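Local coordinates for hypothetical protein BACOVA_04980 (Bacteroides ovatus, PDB 3UFI), which probably serves as a fimbrial (pilus) subunit of the FimA-like, fimbrillin type, with a likely role in cell adhesion, at residues 42-47 against 100-105. Sequence-based numbering, arbitrary orientation.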
loop_
_atom_site.group_PDB
_atom_site.type_symbol
_atom_site.label_atom_id
_atom_site.label_comp_id
_atom_site.label_asym_id
_atom_site.label_seq_id
_atom_site.Cartn_x
_atom_site.Cartn_y
_atom_site.Cartn_z
ATOM N N ASP A 42 -5.127 -0.346 12.662
ATOM C CA ASP A 42 -4.007 -0.636 11.755
ATOM C C ASP A 42 -2.817 -1.237 12.501
ATOM O O ASP A 42 -2.464 -0.785 13.590
ATOM C CB ASP A 42 -3.576 0.612 10.985
ATOM C CG ASP A 42 -4.515 1.008 9.848
ATOM O OD1 ASP A 42 -5.476 0.235 9.553
ATOM O OD2 ASP A 42 -4.264 2.041 9.220
ATOM N N ARG A 43 -2.218 -2.264 11.891
ATOM C CA ARG A 43 -1.124 -3.028 12.459
ATOM C C ARG A 43 0.114 -2.947 11.616
ATOM O O ARG A 43 0.062 -3.157 10.409
ATOM C CB ARG A 43 -1.527 -4.505 12.635
ATOM C CG ARG A 43 -2.895 -4.777 13.251
ATOM C CD ARG A 43 -2.904 -4.328 14.684
ATOM N NE ARG A 43 -4.197 -4.566 15.309
ATOM C CZ ARG A 43 -4.509 -5.643 16.022
ATOM N NH1 ARG A 43 -3.620 -6.613 16.201
ATOM N NH2 ARG A 43 -5.704 -5.749 16.579
ATOM N N ILE A 44 1.258 -2.711 12.278
ATOM C CA ILE A 44 2.560 -2.657 11.614
ATOM C C ILE A 44 3.504 -3.695 12.257
ATOM O O ILE A 44 3.294 -4.095 13.398
ATOM C CB ILE A 44 3.165 -1.205 11.664
ATOM C CG1 ILE A 44 3.473 -0.745 13.128
ATOM C CG2 ILE A 44 2.283 -0.187 10.872
ATOM C CD1 ILE A 44 4.306 0.578 13.269
ATOM N N GLY A 45 4.516 -4.116 11.509
ATOM C CA GLY A 45 5.562 -5.003 11.998
ATOM C C GLY A 45 6.840 -4.207 12.071
ATOM O O GLY A 45 7.173 -3.537 11.101
ATOM N N VAL A 46 7.519 -4.205 13.228
ATOM C CA VAL A 46 8.752 -3.425 13.495
ATOM C C VAL A 46 9.939 -4.382 13.729
ATOM O O VAL A 46 9.863 -5.316 14.531
ATOM C CB VAL A 46 8.559 -2.426 14.678
ATOM C CG1 VAL A 46 9.850 -1.654 14.983
ATOM C CG2 VAL A 46 7.414 -1.440 14.375
ATOM N N THR A 47 11.028 -4.157 12.979
ATOM C CA THR A 47 12.231 -4.965 13.045
ATOM C C THR A 47 13.449 -4.088 13.378
ATOM O O THR A 47 13.655 -3.052 12.742
ATOM C CB THR A 47 12.426 -5.698 11.702
ATOM O OG1 THR A 47 11.268 -6.484 11.431
ATOM C CG2 THR A 47 13.659 -6.599 11.677
ATOM N N ALA A 100 10.016 -0.877 9.266
ATOM C CA ALA A 100 8.641 -1.164 9.624
ATOM C C ALA A 100 7.820 -1.321 8.360
ATOM O O ALA A 100 8.204 -0.812 7.312
ATOM C CB ALA A 100 8.078 -0.067 10.528
ATOM N N TYR A 101 6.713 -2.074 8.440
ATOM C CA TYR A 101 5.859 -2.258 7.270
ATOM C C TYR A 101 4.424 -2.402 7.719
ATOM O O TYR A 101 4.163 -2.728 8.862
ATOM C CB TYR A 101 6.310 -3.483 6.440
ATOM C CG TYR A 101 5.879 -4.783 7.076
ATOM C CD1 TYR A 101 6.636 -5.371 8.092
ATOM C CD2 TYR A 101 4.666 -5.382 6.733
ATOM C CE1 TYR A 101 6.211 -6.531 8.726
ATOM C CE2 TYR A 101 4.229 -6.542 7.372
ATOM C CZ TYR A 101 5.005 -7.111 8.368
ATOM O OH TYR A 101 4.578 -8.251 9.007
ATOM N N TYR A 102 3.505 -2.169 6.804
ATOM C CA TYR A 102 2.064 -2.317 6.967
ATOM C C TYR A 102 1.544 -3.062 5.730
ATOM O O TYR A 102 2.074 -2.806 4.659
ATOM C CB TYR A 102 1.399 -0.918 7.105
ATOM C CG TYR A 102 -0.106 -0.930 6.912
ATOM C CD1 TYR A 102 -0.669 -0.897 5.632
ATOM C CD2 TYR A 102 -0.971 -1.028 8.004
ATOM C CE1 TYR A 102 -2.046 -0.994 5.444
ATOM C CE2 TYR A 102 -2.353 -1.123 7.824
ATOM C CZ TYR A 102 -2.881 -1.118 6.544
ATOM O OH TYR A 102 -4.236 -1.178 6.357
ATOM N N PRO A 103 0.482 -3.901 5.784
ATOM C CA PRO A 103 -0.228 -4.403 6.978
ATOM C C PRO A 103 0.534 -5.564 7.613
ATOM O O PRO A 103 1.026 -6.470 6.912
ATOM C CB PRO A 103 -1.595 -4.864 6.421
ATOM C CG PRO A 103 -1.455 -4.935 4.908
ATOM C CD PRO A 103 -0.036 -4.533 4.551
ATOM N N TYR A 104 0.592 -5.570 8.952
ATOM C CA TYR A 104 1.242 -6.656 9.676
ATOM C C TYR A 104 0.696 -8.033 9.309
ATOM O O TYR A 104 -0.511 -8.219 9.167
ATOM C CB TYR A 104 1.039 -6.493 11.196
ATOM C CG TYR A 104 1.817 -7.516 11.998
ATOM C CD1 TYR A 104 3.161 -7.320 12.287
ATOM C CD2 TYR A 104 1.213 -8.698 12.446
ATOM C CE1 TYR A 104 3.892 -8.256 13.013
ATOM C CE2 TYR A 104 1.942 -9.653 13.160
ATOM C CZ TYR A 104 3.275 -9.403 13.471
ATOM O OH TYR A 104 4.048 -10.281 14.165
ATOM N N GLN A 105 1.586 -9.014 9.264
ATOM C CA GLN A 105 1.217 -10.419 9.210
ATOM C C GLN A 105 2.333 -11.215 9.874
ATOM O O GLN A 105 3.445 -10.713 10.035
ATOM C CB GLN A 105 0.894 -10.910 7.793
ATOM C CG GLN A 105 2.079 -11.046 6.858
ATOM C CD GLN A 105 1.651 -11.796 5.625
ATOM O OE1 GLN A 105 1.911 -12.993 5.457
ATOM N NE2 GLN A 105 0.967 -11.104 4.747
#
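G45 and Y101 pair as an antiparallel hydrogen-bonded couple: G45 N donates to Y101 O at 3.0 Å, and Y101 N returns a bond to G45 O at 3.1 Å. One step on, V46 and A100 form a non-hydrogen-bonded pair, with V46 CG2 lying 4.1 Å from A100 CB. Past Y102 the chain leaves the strand through the cis peptide before P103 but stays beside its partner, and Y104 N reaches R43 O at 2.9 Å, coming from 50° above the carbonyl plane.

Two tyrosines meet at G45: Y101 from its paired position on the strand, Y104 from beyond the turn. The Y101 ring lies with one face toward G45 N, its CG held between backbone N and carbonyl carbon (chi1 77°), while Y104 comes edge-on, its CD1 3.3 Å from G45 CA. Further along, one face of the Y102 ring has P103 CB over its centre; the ring meets I44 CG2 at its edge, and its CE2 comes within 3.6 Å of D42 CG, carboxylate and ring planes 55° apart.

A second shell fixes the two tyrosine ends at G45. Q105 N donates an almost straight bond to Y101 OH, and N65 serves both rings, through OD1 to Y101 OH and through its backbone O to Y104 OH. D42 OD2 is held by G39 N.

The contact is an antiparallel strand pairing in the mixed beta-sheet of a fimbrillin-like fold (transthyretin clan), ended by a cis-proline turn. I44, V46 and A100 pack against F153 and F155 of strand 150-156, and I44 and V46 also touch I17 of strand 16-25. Backbone bonds of I44 with Y68 and V46 with I66 set strand 43-51 between strands 66-72 and 95-102, antiparallel to both, and strand 95-102 passes the sheet on to strand 138-146.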